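Local coordinates for protein putative TetR-family transcriptional regulator (Rhodococcus sp., PDB 2G3B) that probably binds operator DNA as a dimeric, all-helical transcriptional regulator of the TetR family, most likely acting as a repressor, at residues A13-Q18 against R22-N27; A53-I58 against N102-S107. All coordinates share one frame; numbering follows the deposited sequence.

Contact 1: A13-Q18 against R22-N27; sequences ATAIAQ and RGLRVN
In the TetR-type DNA-binding domain, the chain leaves the first long helix, passes once beside it at Leu24 and then heads away into the predicted helix-turn-helix, and Leu24 packs against Ala15 and Ile16 just where this happens. One methyl group makes the nearest approaches from the loop side: CD1 of Leu24 lies 3.6 Å from CB of Ala15. The same methyl also comes within 4.1 Å of CG1 of Ile16, so it sits over two consecutive residues of the helix, and the side chains of Ile16 and Leu24 run at a slant to one another. With its CG anti to the backbone N (chi1 177°), Leu24 carries its branched end toward the helix surface. Ala15 presents a single methyl, and the backbones can therefore approach closely, CA of Ala15 being 5.4 Å from CA of Leu24.

The Leu24 backbone is extended (psi 118°), which breaks the path between helix 2-23 and helix 26-33. Arg25 follows at the N-cap position of helix 26-33, the first of the two helices of the predicted helix-turn-helix (25-44), with helix 37-44 as the second. Val26 packs on Leu40 and Tyr41 of that second helix. No hydrogen bond joins 13-18 to 22-27, and all three touching residues are buried. Leu51 of helix 47-66 meets both Ile16 and Leu24, extending the apolar cluster to the helix that follows the DNA-binding motif. Next to Ala15 in helix 2-23, Thr14 hydrogen-bonds through OG1 to Glu96 OE2 of helix 92-110.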
loop_
_atom_site.group_PDB
_atom_site.type_symbol
_atom_site.label_atom_id
_atom_site.label_comp_id
_atom_site.label_asym_id
_atom_site.label_seq_id
_atom_site.Cartn_x
_atom_site.Cartn_y
_atom_site.Cartn_z
ATOM N N ALA A 13 12.910 14.419 -0.961
ATOM C CA ALA A 13 11.630 13.901 -1.490
ATOM C C ALA A 13 11.716 13.432 -2.966
ATOM O O ALA A 13 11.245 12.328 -3.315
ATOM C CB ALA A 13 10.526 14.965 -1.312
ATOM N N THR A 14 12.327 14.247 -3.824
ATOM C CA THR A 14 12.539 13.871 -5.225
ATOM C C THR A 14 13.430 12.626 -5.436
ATOM O O THR A 14 13.089 11.761 -6.222
ATOM C CB THR A 14 13.145 15.075 -5.998
ATOM O OG1 THR A 14 12.298 16.206 -5.784
ATOM C CG2 THR A 14 13.276 14.775 -7.513
ATOM N N ALA A 15 14.573 12.576 -4.747
ATOM C CA ALA A 15 15.466 11.427 -4.749
ATOM C C ALA A 15 14.768 10.165 -4.295
ATOM O O ALA A 15 14.818 9.095 -4.941
ATOM C CB ALA A 15 16.706 11.737 -3.850
ATOM N N ILE A 16 14.056 10.274 -3.208
ATOM C CA ILE A 16 13.289 9.126 -2.768
ATOM C C ILE A 16 12.237 8.683 -3.785
ATOM O O ILE A 16 12.170 7.490 -4.095
ATOM C CB ILE A 16 12.685 9.337 -1.391
ATOM C CG1 ILE A 16 13.838 9.566 -0.369
ATOM C CG2 ILE A 16 11.842 8.058 -0.997
ATOM C CD1 ILE A 16 13.374 10.174 0.980
ATOM N N ALA A 17 11.436 9.621 -4.295
ATOM C CA ALA A 17 10.411 9.303 -5.269
ATOM C C ALA A 17 10.970 8.605 -6.535
ATOM O O ALA A 17 10.339 7.665 -7.064
ATOM C CB ALA A 17 9.620 10.570 -5.658
ATOM N N GLN A 18 12.137 9.062 -6.983
ATOM C CA GLN A 18 12.658 8.689 -8.288
ATOM C C GLN A 18 13.591 7.487 -8.260
ATOM O O GLN A 18 13.625 6.709 -9.229
ATOM C CB GLN A 18 13.442 9.889 -8.895
ATOM C CG GLN A 18 12.504 11.048 -9.331
ATOM C CD GLN A 18 11.424 10.621 -10.347
ATOM O OE1 GLN A 18 10.205 10.648 -10.067
ATOM N NE2 GLN A 18 11.872 10.228 -11.540
ATOM N N ARG A 22 17.525 3.440 -1.645
ATOM C CA ARG A 22 18.910 3.097 -2.077
ATOM C C ARG A 22 19.534 4.097 -3.066
ATOM O O ARG A 22 20.771 4.159 -3.231
ATOM C CB ARG A 22 18.961 1.705 -2.692
ATOM C CG ARG A 22 17.974 1.501 -3.834
ATOM C CD ARG A 22 17.657 0.022 -4.041
ATOM N NE ARG A 22 18.851 -0.809 -3.936
ATOM C CZ ARG A 22 19.894 -0.719 -4.759
ATOM N NH1 ARG A 22 19.879 0.187 -5.739
ATOM N NH2 ARG A 22 20.947 -1.526 -4.595
ATOM N N GLY A 23 18.686 4.884 -3.728
ATOM C CA GLY A 23 19.192 5.818 -4.738
ATOM C C GLY A 23 19.424 7.203 -4.189
ATOM O O GLY A 23 19.952 8.081 -4.908
ATOM N N LEU A 24 19.013 7.389 -2.926
ATOM C CA LEU A 24 19.231 8.606 -2.156
ATOM C C LEU A 24 20.674 8.639 -1.662
ATOM O O LEU A 24 21.092 7.791 -0.856
ATOM C CB LEU A 24 18.307 8.646 -0.941
ATOM C CG LEU A 24 18.409 9.798 0.065
ATOM C CD1 LEU A 24 17.631 11.031 -0.392
ATOM C CD2 LEU A 24 17.849 9.357 1.441
ATOM N N ARG A 25 21.412 9.646 -2.112
ATOM C CA ARG A 25 22.760 9.814 -1.690
ATOM C C ARG A 25 22.876 11.256 -1.130
ATOM O O ARG A 25 22.413 12.226 -1.759
ATOM C CB ARG A 25 23.680 9.578 -2.891
ATOM C CG ARG A 25 23.875 8.104 -3.340
ATOM C CD ARG A 25 25.128 8.016 -4.266
ATOM N NE ARG A 25 26.419 8.125 -3.556
ATOM C CZ ARG A 25 27.321 9.117 -3.666
ATOM N NH1 ARG A 25 27.149 10.148 -4.487
ATOM N NH2 ARG A 25 28.422 9.066 -2.943
ATOM N N VAL A 26 23.448 11.377 0.059
ATOM C CA VAL A 26 23.673 12.701 0.716
ATOM C C VAL A 26 24.360 13.718 -0.190
ATOM O O VAL A 26 23.949 14.890 -0.268
ATOM C CB VAL A 26 24.455 12.516 2.029
ATOM C CG1 VAL A 26 25.044 13.834 2.553
ATOM C CG2 VAL A 26 23.536 11.867 3.080
ATOM N N ASN A 27 25.379 13.269 -0.901
ATOM C CA ASN A 27 26.138 14.158 -1.788
ATOM C C ASN A 27 25.312 14.683 -2.934
ATOM O O ASN A 27 25.435 15.858 -3.320
ATOM C CB ASN A 27 27.328 13.421 -2.369
ATOM C CG ASN A 27 28.524 13.467 -1.472
ATOM O OD1 ASN A 27 28.429 13.867 -0.305
ATOM N ND2 ASN A 27 29.675 13.059 -2.010
#

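Contact 2: A53-I58 against N102-S107; sequences AALNYI and NELRAS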
loop_
_atom_site.group_PDB
_atom_site.type_symbol
_atom_site.label_atom_id
_atom_site.label_comp_id
_atom_site.label_asym_id
_atom_site.label_seq_id
_atom_site.Cartn_x
_atom_site.Cartn_y
_atom_site.Cartn_z
ATOM N N ALA A 53 13.176 13.288 8.867
ATOM C CA ALA A 53 12.750 14.640 8.521
ATOM C C ALA A 53 12.058 14.703 7.152
ATOM O O ALA A 53 11.101 15.495 6.962
ATOM C CB ALA A 53 13.955 15.628 8.615
ATOM N N ALA A 54 12.488 13.864 6.200
ATOM C CA ALA A 54 11.823 13.798 4.880
ATOM C C ALA A 54 10.411 13.190 4.986
ATOM O O ALA A 54 9.482 13.665 4.368
ATOM C CB ALA A 54 12.637 12.989 3.858
ATOM N N LEU A 55 10.265 12.129 5.768
ATOM C CA LEU A 55 8.926 11.634 6.057
ATOM C C LEU A 55 8.025 12.783 6.530
ATOM O O LEU A 55 6.936 12.969 6.004
ATOM C CB LEU A 55 9.022 10.519 7.092
ATOM C CG LEU A 55 9.282 9.116 6.555
ATOM C CD1 LEU A 55 9.929 8.240 7.653
ATOM C CD2 LEU A 55 7.950 8.482 6.045
ATOM N N ASN A 56 8.480 13.579 7.503
ATOM C CA ASN A 56 7.625 14.636 8.051
ATOM C C ASN A 56 7.352 15.774 7.038
ATOM O O ASN A 56 6.238 16.317 6.991
ATOM C CB ASN A 56 8.219 15.192 9.339
ATOM C CG ASN A 56 7.933 14.309 10.533
ATOM O OD1 ASN A 56 6.857 13.638 10.618
ATOM N ND2 ASN A 56 8.891 14.253 11.438
ATOM N N TYR A 57 8.375 16.137 6.267
ATOM C CA TYR A 57 8.252 17.111 5.175
ATOM C C TYR A 57 7.125 16.714 4.178
ATOM O O TYR A 57 6.255 17.521 3.872
ATOM C CB TYR A 57 9.601 17.213 4.468
ATOM C CG TYR A 57 9.626 18.265 3.369
ATOM C CD1 TYR A 57 9.744 19.604 3.690
ATOM C CD2 TYR A 57 9.452 17.902 2.027
ATOM C CE1 TYR A 57 9.737 20.584 2.700
ATOM C CE2 TYR A 57 9.443 18.880 1.020
ATOM C CZ TYR A 57 9.601 20.209 1.378
ATOM O OH TYR A 57 9.621 21.210 0.416
ATOM N N ILE A 58 7.164 15.469 3.707
ATOM C CA ILE A 58 6.184 14.901 2.760
ATOM C C ILE A 58 4.774 14.954 3.393
ATOM O O ILE A 58 3.770 15.360 2.736
ATOM C CB ILE A 58 6.609 13.449 2.388
ATOM C CG1 ILE A 58 7.911 13.498 1.538
ATOM C CG2 ILE A 58 5.528 12.709 1.649
ATOM C CD1 ILE A 58 8.677 12.168 1.556
ATOM N N ASN A 102 5.100 5.815 -1.032
ATOM C CA ASN A 102 5.073 4.448 -1.534
ATOM C C ASN A 102 6.420 3.722 -1.352
ATOM O O ASN A 102 6.464 2.583 -0.860
ATOM C CB ASN A 102 4.707 4.492 -3.032
ATOM C CG ASN A 102 4.096 3.191 -3.522
ATOM O OD1 ASN A 102 4.723 2.451 -4.264
ATOM N ND2 ASN A 102 2.876 2.911 -3.104
ATOM N N GLU A 103 7.517 4.412 -1.712
ATOM C CA GLU A 103 8.892 3.893 -1.523
ATOM C C GLU A 103 9.248 3.671 -0.062
ATOM O O GLU A 103 9.762 2.624 0.319
ATOM C CB GLU A 103 9.941 4.842 -2.144
ATOM C CG GLU A 103 9.967 4.798 -3.675
ATOM C CD GLU A 103 10.617 3.515 -4.214
ATOM O OE1 GLU A 103 11.345 2.801 -3.465
ATOM O OE2 GLU A 103 10.417 3.249 -5.424
ATOM N N LEU A 104 8.999 4.666 0.752
ATOM C CA LEU A 104 9.277 4.540 2.194
ATOM C C LEU A 104 8.475 3.451 2.863
ATOM O O LEU A 104 9.002 2.683 3.721
ATOM C CB LEU A 104 8.985 5.872 2.869
ATOM C CG LEU A 104 9.997 6.960 2.456
ATOM C CD1 LEU A 104 9.367 8.343 2.614
ATOM C CD2 LEU A 104 11.343 6.870 3.216
ATOM N N ARG A 105 7.188 3.392 2.522
ATOM C CA ARG A 105 6.314 2.302 3.090
ATOM C C ARG A 105 6.840 0.889 2.706
ATOM O O ARG A 105 6.953 -0.013 3.555
ATOM C CB ARG A 105 4.849 2.527 2.671
ATOM C CG ARG A 105 3.959 1.325 2.905
ATOM C CD ARG A 105 3.641 1.117 4.387
ATOM N NE ARG A 105 2.942 2.260 4.976
ATOM C CZ ARG A 105 2.949 2.561 6.270
ATOM N NH1 ARG A 105 3.596 1.795 7.163
ATOM N NH2 ARG A 105 2.296 3.631 6.680
ATOM N N ALA A 106 7.202 0.696 1.437
ATOM C CA ALA A 106 7.749 -0.569 0.951
ATOM C C ALA A 106 9.101 -0.886 1.574
ATOM O O ALA A 106 9.386 -2.033 1.928
ATOM C CB ALA A 106 7.871 -0.562 -0.638
ATOM N N SER A 107 9.936 0.128 1.752
ATOM C CA SER A 107 11.302 -0.107 2.257
ATOM C C SER A 107 11.341 -0.426 3.731
ATOM O O SER A 107 12.230 -1.146 4.173
ATOM C CB SER A 107 12.195 1.113 1.980
ATOM O OG SER A 107 12.497 1.194 0.584
#
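Leu104 reaches from helix 92-110 to helix 47-66 and meets Leu55 and Ile58, one helical turn apart, with a single methyl. Its CD1 stands 3.7 Å from CD2 of Leu55 and 4.0 Å from CD1 of Ile58. The side chains of Leu55 and Leu104 lie alongside one another but point opposite ways, whereas Ile58 and Leu104 meet tip to tip. Leu55 starts out along the flank of its helix, and its CG, anti to the carbonyl carbon (chi1 -86°), lets the branched end swing in toward Leu104.

Helix 47-66 links the DNA-binding region to the C-terminal regulatory region of the TetR fold, to which helix 92-110 belongs, so these apolar side chains join the two parts. The backbones remain well separated, with CA of Leu55 8.1 Å from CA of Leu104. Around them, Leu114 touches both leucines, Leu118 of helix 115-139 packs on Leu55, and Ile21 of helix 2-23 packs on Leu104.

Beyond Leu104, Ser107 OG donates a hydrogen bond to Glu103 O (3.1 Å), from the face of that carbonyl opposite the helical N-H of Ser107. Glu103 itself forms a salt bridge through OE2 with Arg22 of the second subunit.

How the contacts relate
The two contacts lie in series along the chain, yet their centres are only 11 Å apart and they share one apolar core. Ile16 joins them, its O packing 3.5 Å from Glu103 CG. Ile16 CD1 is 4.1 Å from Ala54 CB. Ile16 CG2 is as far, 4.1 Å, from Leu104 CG. Ala13 CB lies 4.1 Å from Ile58 CG1. Helix 2-23 thus packs against both helices of contact 2, connecting the entry to the predicted DNA-binding motif with the regulatory region. Both pairs of segments also reach the second subunit, 22-27 through Arg22, on its counterpart, and 102-107 partly through Glu103. A glycerol, probably from the crystallisation liquor, lies about 5 Å from the side chain of Ile58.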